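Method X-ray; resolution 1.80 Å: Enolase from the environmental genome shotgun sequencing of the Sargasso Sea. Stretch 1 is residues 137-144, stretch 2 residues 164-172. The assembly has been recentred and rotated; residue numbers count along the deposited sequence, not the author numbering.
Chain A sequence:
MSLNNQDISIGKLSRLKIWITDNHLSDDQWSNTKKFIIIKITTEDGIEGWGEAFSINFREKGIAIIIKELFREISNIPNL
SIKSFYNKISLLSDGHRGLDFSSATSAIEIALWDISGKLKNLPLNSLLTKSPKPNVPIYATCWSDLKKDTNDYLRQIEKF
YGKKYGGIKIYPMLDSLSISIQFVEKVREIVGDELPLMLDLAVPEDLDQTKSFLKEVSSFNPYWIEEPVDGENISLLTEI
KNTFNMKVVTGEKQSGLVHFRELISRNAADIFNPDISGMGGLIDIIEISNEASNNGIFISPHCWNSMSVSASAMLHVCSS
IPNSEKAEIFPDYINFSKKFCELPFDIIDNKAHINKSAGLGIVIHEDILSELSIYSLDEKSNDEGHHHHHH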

ATOM      1  N   PRO A 137     -15.196  23.183  12.459  1.00 20.86           N
ATOM      2  CA  PRO A 137     -15.515  23.749  11.152  1.00 20.23           C
ATOM      3  C   PRO A 137     -15.467  22.688  10.046  1.00 19.64           C
ATOM      4  O   PRO A 137     -14.577  21.817  10.060  1.00 19.02           O
ATOM      5  CB  PRO A 137     -14.396  24.781  10.935  1.00 20.42           C
ATOM      6  CG  PRO A 137     -13.990  25.178  12.386  1.00 21.97           C
ATOM      7  CD  PRO A 137     -14.034  23.845  13.091  1.00 20.75           C
ATOM      8  N   ILE A 138     -16.402  22.766   9.111  1.00 18.99           N
ATOM      9  CA  ILE A 138     -16.459  21.817   7.993  1.00 18.79           C
ATOM     10  C   ILE A 138     -16.518  22.507   6.641  1.00 18.94           C
ATOM     11  O   ILE A 138     -16.835  23.687   6.551  1.00 19.59           O
ATOM     12  CB  ILE A 138     -17.681  20.842   8.132  1.00 18.82           C
ATOM     13  CG1 ILE A 138     -18.982  21.603   8.436  1.00 19.58           C
ATOM     14  CG2 ILE A 138     -17.436  19.825   9.239  1.00 19.97           C
ATOM     15  CD1 ILE A 138     -19.739  22.111   7.249  1.00 23.99           C
ATOM     16  N   TYR A 139     -16.227  21.765   5.574  1.00 17.76           N
ATOM     17  CA  TYR A 139     -16.478  22.237   4.234  1.00 17.06           C
ATOM     18  C   TYR A 139     -17.114  21.065   3.477  1.00 17.32           C
ATOM     19  O   TYR A 139     -16.995  19.906   3.898  1.00 19.20           O
ATOM     20  CB  TYR A 139     -15.173  22.703   3.550  1.00 17.16           C
ATOM     21  CG  TYR A 139     -14.260  21.558   3.129  1.00 14.81           C
ATOM     22  CD1 TYR A 139     -14.365  20.990   1.856  1.00 14.76           C
ATOM     23  CD2 TYR A 139     -13.315  21.025   4.018  1.00 15.19           C
ATOM     24  CE1 TYR A 139     -13.538  19.887   1.465  1.00 14.44           C
ATOM     25  CE2 TYR A 139     -12.486  19.956   3.650  1.00 16.31           C
ATOM     26  CZ  TYR A 139     -12.612  19.385   2.382  1.00 15.76           C
ATOM     27  OH  TYR A 139     -11.784  18.354   2.012  1.00 16.22           O
ATOM     28  N   ALA A 140     -17.787  21.379   2.381  1.00 17.19           N
ATOM     29  CA  ALA A 140     -18.512  20.397   1.601  1.00 17.91           C
ATOM     30  C   ALA A 140     -17.850  20.136   0.280  1.00 18.09           C
ATOM     31  O   ALA A 140     -17.488  21.074  -0.467  1.00 18.30           O
ATOM     32  CB  ALA A 140     -19.950  20.854   1.382  1.00 17.76           C
ATOM     33  N   THR A 141     -17.718  18.853  -0.042  1.00 18.42           N
ATOM     34  CA  THR A 141     -17.145  18.444  -1.311  1.00 17.69           C
ATOM     35  C   THR A 141     -18.243  18.174  -2.319  1.00 18.67           C
ATOM     36  O   THR A 141     -19.206  17.478  -2.024  1.00 17.43           O
ATOM     37  CB  THR A 141     -16.259  17.196  -1.140  1.00 18.66           C
ATOM     38  OG1 THR A 141     -15.124  17.554  -0.358  1.00 17.00           O
ATOM     39  CG2 THR A 141     -15.791  16.651  -2.468  1.00 18.69           C
ATOM     40  N   CYS A 142     -18.099  18.780  -3.499  1.00 19.23           N
ATOM     41  CA  CYS A 142     -19.062  18.623  -4.600  1.00 20.05           C
ATOM     42  C   CYS A 142     -18.467  17.712  -5.666  1.00 19.50           C
ATOM     43  O   CYS A 142     -17.653  18.142  -6.490  1.00 19.04           O
ATOM     44  CB  CYS A 142     -19.351  19.967  -5.258  1.00 19.60           C
ATOM     45  SG  CYS A 142     -20.738  19.810  -6.357  1.00 23.36           S
ATOM     46  N   TRP A 143     -18.850  16.445  -5.638  1.00 19.60           N
ATOM     47  CA  TRP A 143     -18.319  15.486  -6.566  1.00 19.93           C
ATOM     48  C   TRP A 143     -19.364  14.431  -6.887  1.00 21.03           C
ATOM     49  O   TRP A 143     -20.093  13.990  -5.998  1.00 19.45           O
ATOM     50  CB  TRP A 143     -17.098  14.795  -5.930  1.00 21.21           C
ATOM     51  CG  TRP A 143     -16.423  13.840  -6.862  1.00 21.77           C
ATOM     52  CD1 TRP A 143     -15.412  14.122  -7.757  1.00 23.95           C
ATOM     53  CD2 TRP A 143     -16.715  12.453  -7.013  1.00 21.55           C
ATOM     54  NE1 TRP A 143     -15.070  12.990  -8.457  1.00 23.77           N
ATOM     55  CE2 TRP A 143     -15.841  11.945  -8.003  1.00 23.42           C
ATOM     56  CE3 TRP A 143     -17.610  11.568  -6.374  1.00 20.79           C
ATOM     57  CZ2 TRP A 143     -15.855  10.598  -8.394  1.00 23.95           C
ATOM     58  CZ3 TRP A 143     -17.626  10.239  -6.775  1.00 24.00           C
ATOM     59  CH2 TRP A 143     -16.750   9.767  -7.763  1.00 23.01           C
ATOM     60  N   SER A 144     -19.427  14.019  -8.150  1.00 21.11           N
ATOM     61  CA  SER A 144     -20.301  12.897  -8.531  1.00 22.32           C
ATOM     62  C   SER A 144     -19.663  11.932  -9.545  1.00 24.11           C
ATOM     63  O   SER A 144     -18.882  12.343 -10.411  1.00 23.93           O
ATOM     64  CB  SER A 144     -21.637  13.389  -9.080  1.00 21.52           C
ATOM     65  OG  SER A 144     -22.436  12.271  -9.471  1.00 22.07           O
TER
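Stretch 2, residues 164-172: KYGGIKIYP

Stretch 2 lies beside stretch 1 as a parallel neighbour in a sheet: strand 168-170 runs the same way as strand 137-141, their axes 4.6 Å apart at closest approach and crossing at -32°. Lys164, with positive phi, follows a helix, and the chain then runs extended through Tyr165 and turns at Gly166 before entering the strand. Ala140 pairs with Ile168 and Thr141 with Lys169, at CA-CA distances of 4.8 and 4.6 Å.

The backbone ladder is that of a parallel pair, one strand alternately giving and taking. Ala140 N donates to Gly167 O at 3.0 Å, Lys169 N to Ala140 O at 2.7 Å, and Cys142 N to Lys169 O at 2.9 Å, all nearly straight. Ala140 O also receives a CA-H contact from Ile168 CA at 3.2 Å. At the entrance the ladder frays: Gly166 N reaches Ile138 O at 2.9 Å, but the 121° angle makes this bond weak. An ideal CB on Gly166 would sit 2.3 Å from Ile138 O, a clash, so the close approach depends on glycine. At the exit water 1 replaces the direct rung, donating to Cys142 O and accepting from Tyr171 N, each at 2.8 Å.

Side chains sort by face. On the face of Thr141 and Lys169, the lysine runs t, t, p, t, bending once at chi3, and Lys169 NZ donates to Tyr139 OH at 2.9 Å; NZ and Thr141 OG1 also have hydrogen-bonding partners elsewhere in the structure. On the face of Ala140 and Ile168, Tyr165 covers the small alanine, with Ala140 CB 3.8 Å from the Tyr165 ring centroid, over its face, while Ile138 CD1 packs 3.6 Å from Tyr165 CD1. Beyond the strands, Trp143 turns its edge to the face of Tyr171, with Trp143 CD1 3.7 Å from Tyr171 CE2.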

ATOM      1  N   LYS A 164     -24.701  27.200   3.855  1.00 29.26           N
ATOM      2  CA  LYS A 164     -23.782  27.959   4.709  1.00 30.26           C
ATOM      3  C   LYS A 164     -22.676  27.108   5.353  1.00 29.28           C
ATOM      4  O   LYS A 164     -22.310  27.336   6.513  1.00 29.38           O
ATOM      5  CB  LYS A 164     -24.561  28.748   5.783  1.00 30.48           C
ATOM      6  CG  LYS A 164     -25.565  29.766   5.205  1.00 32.50           C
ATOM      7  CD  LYS A 164     -26.532  30.304   6.287  1.00 33.23           C
ATOM      8  CE  LYS A 164     -25.835  31.149   7.348  1.00 37.64           C
ATOM      9  NZ  LYS A 164     -24.774  31.999   6.743  1.00 41.95           N
ATOM     10  N   TYR A 165     -22.151  26.138   4.591  1.00 29.20           N
ATOM     11  CA  TYR A 165     -20.950  25.380   5.000  1.00 28.65           C
ATOM     12  C   TYR A 165     -19.733  26.290   5.154  1.00 28.86           C
ATOM     13  O   TYR A 165     -19.750  27.435   4.714  1.00 29.25           O
ATOM     14  CB  TYR A 165     -20.617  24.306   3.970  1.00 29.01           C
ATOM     15  CG  TYR A 165     -21.735  23.347   3.677  1.00 29.25           C
ATOM     16  CD1 TYR A 165     -22.282  22.561   4.676  1.00 28.93           C
ATOM     17  CD2 TYR A 165     -22.240  23.222   2.391  1.00 29.74           C
ATOM     18  CE1 TYR A 165     -23.317  21.674   4.405  1.00 30.48           C
ATOM     19  CE2 TYR A 165     -23.260  22.330   2.103  1.00 29.74           C
ATOM     20  CZ  TYR A 165     -23.784  21.559   3.111  1.00 29.71           C
ATOM     21  OH  TYR A 165     -24.803  20.686   2.843  1.00 31.19           O
ATOM     22  N   GLY A 166     -18.668  25.770   5.757  1.00 27.79           N
ATOM     23  CA  GLY A 166     -17.450  26.557   5.952  1.00 27.66           C
ATOM     24  C   GLY A 166     -16.654  26.762   4.684  1.00 26.71           C
ATOM     25  O   GLY A 166     -15.667  27.502   4.685  1.00 27.58           O
ATOM     26  N   GLY A 167     -17.076  26.104   3.599  1.00 25.48           N
ATOM     27  CA  GLY A 167     -16.326  26.091   2.348  1.00 23.13           C
ATOM     28  C   GLY A 167     -16.933  25.110   1.369  1.00 21.49           C
ATOM     29  O   GLY A 167     -17.742  24.279   1.753  1.00 21.81           O
ATOM     30  N   ILE A 168     -16.572  25.226   0.099  1.00 20.83           N
ATOM     31  CA  ILE A 168     -16.992  24.241  -0.907  1.00 20.13           C
ATOM     32  C   ILE A 168     -15.758  23.809  -1.690  1.00 19.81           C
ATOM     33  O   ILE A 168     -14.954  24.660  -2.123  1.00 18.07           O
ATOM     34  CB  ILE A 168     -18.077  24.814  -1.874  1.00 19.91           C
ATOM     35  CG1 ILE A 168     -19.395  25.024  -1.118  1.00 21.58           C
ATOM     36  CG2 ILE A 168     -18.324  23.867  -3.072  1.00 18.35           C
ATOM     37  CD1 ILE A 168     -20.457  25.822  -1.894  1.00 22.76           C
ATOM     38  N   LYS A 169     -15.580  22.494  -1.836  1.00 18.28           N
ATOM     39  CA  LYS A 169     -14.501  21.969  -2.675  1.00 17.73           C
ATOM     40  C   LYS A 169     -15.029  21.464  -4.018  1.00 17.30           C
ATOM     41  O   LYS A 169     -15.959  20.678  -4.062  1.00 17.71           O
ATOM     42  CB  LYS A 169     -13.678  20.896  -1.934  1.00 18.26           C
ATOM     43  CG  LYS A 169     -12.453  20.487  -2.721  1.00 17.84           C
ATOM     44  CD  LYS A 169     -11.481  19.598  -1.948  1.00 18.13           C
ATOM     45  CE  LYS A 169     -12.064  18.193  -1.658  1.00 19.06           C
ATOM     46  NZ  LYS A 169     -11.189  17.404  -0.700  1.00 18.13           N
ATOM     47  N   ILE A 170     -14.463  21.964  -5.120  1.00 16.08           N
ATOM     48  CA  ILE A 170     -14.833  21.513  -6.459  1.00 18.25           C
ATOM     49  C   ILE A 170     -13.673  20.852  -7.205  1.00 17.84           C
ATOM     50  O   ILE A 170     -12.505  20.930  -6.770  1.00 18.25           O
ATOM     51  CB  ILE A 170     -15.371  22.697  -7.306  1.00 18.11           C
ATOM     52  CG1 ILE A 170     -14.298  23.786  -7.395  1.00 20.68           C
ATOM     53  CG2 ILE A 170     -16.676  23.266  -6.676  1.00 19.20           C
ATOM     54  CD1 ILE A 170     -14.555  24.840  -8.445  1.00 20.20           C
ATOM     55  N   TYR A 171     -13.995  20.189  -8.311  1.00 18.11           N
ATOM     56  CA  TYR A 171     -13.019  19.504  -9.138  1.00 19.13           C
ATOM     57  C   TYR A 171     -13.026  20.167 -10.518  1.00 21.09           C
ATOM     58  O   TYR A 171     -13.796  19.769 -11.398  1.00 20.98           O
ATOM     59  CB  TYR A 171     -13.355  18.009  -9.249  1.00 19.15           C
ATOM     60  CG  TYR A 171     -13.149  17.224  -7.959  1.00 19.53           C
ATOM     61  CD1 TYR A 171     -12.120  16.284  -7.847  1.00 21.30           C
ATOM     62  CD2 TYR A 171     -13.992  17.412  -6.880  1.00 20.50           C
ATOM     63  CE1 TYR A 171     -11.936  15.551  -6.638  1.00 20.46           C
ATOM     64  CE2 TYR A 171     -13.808  16.698  -5.684  1.00 20.51           C
ATOM     65  CZ  TYR A 171     -12.771  15.791  -5.585  1.00 20.43           C
ATOM     66  OH  TYR A 171     -12.615  15.071  -4.403  1.00 22.45           O
ATOM     67  N   PRO A 172     -12.184  21.205 -10.697  1.00 21.95           N
ATOM     68  CA  PRO A 172     -12.294  22.125 -11.834  1.00 23.07           C
ATOM     69  C   PRO A 172     -11.519  21.702 -13.082  1.00 24.27           C
ATOM     70  O   PRO A 172     -11.596  22.399 -14.093  1.00 25.73           O
ATOM     71  CB  PRO A 172     -11.721  23.420 -11.256  1.00 22.80           C
ATOM     72  CG  PRO A 172     -10.598  22.924 -10.368  1.00 23.01           C
ATOM     73  CD  PRO A 172     -11.102  21.613  -9.778  1.00 21.60           C
TER
HETATM   74  O   HOH W   1     -16.771  19.811  -8.599  1.00 23.10           O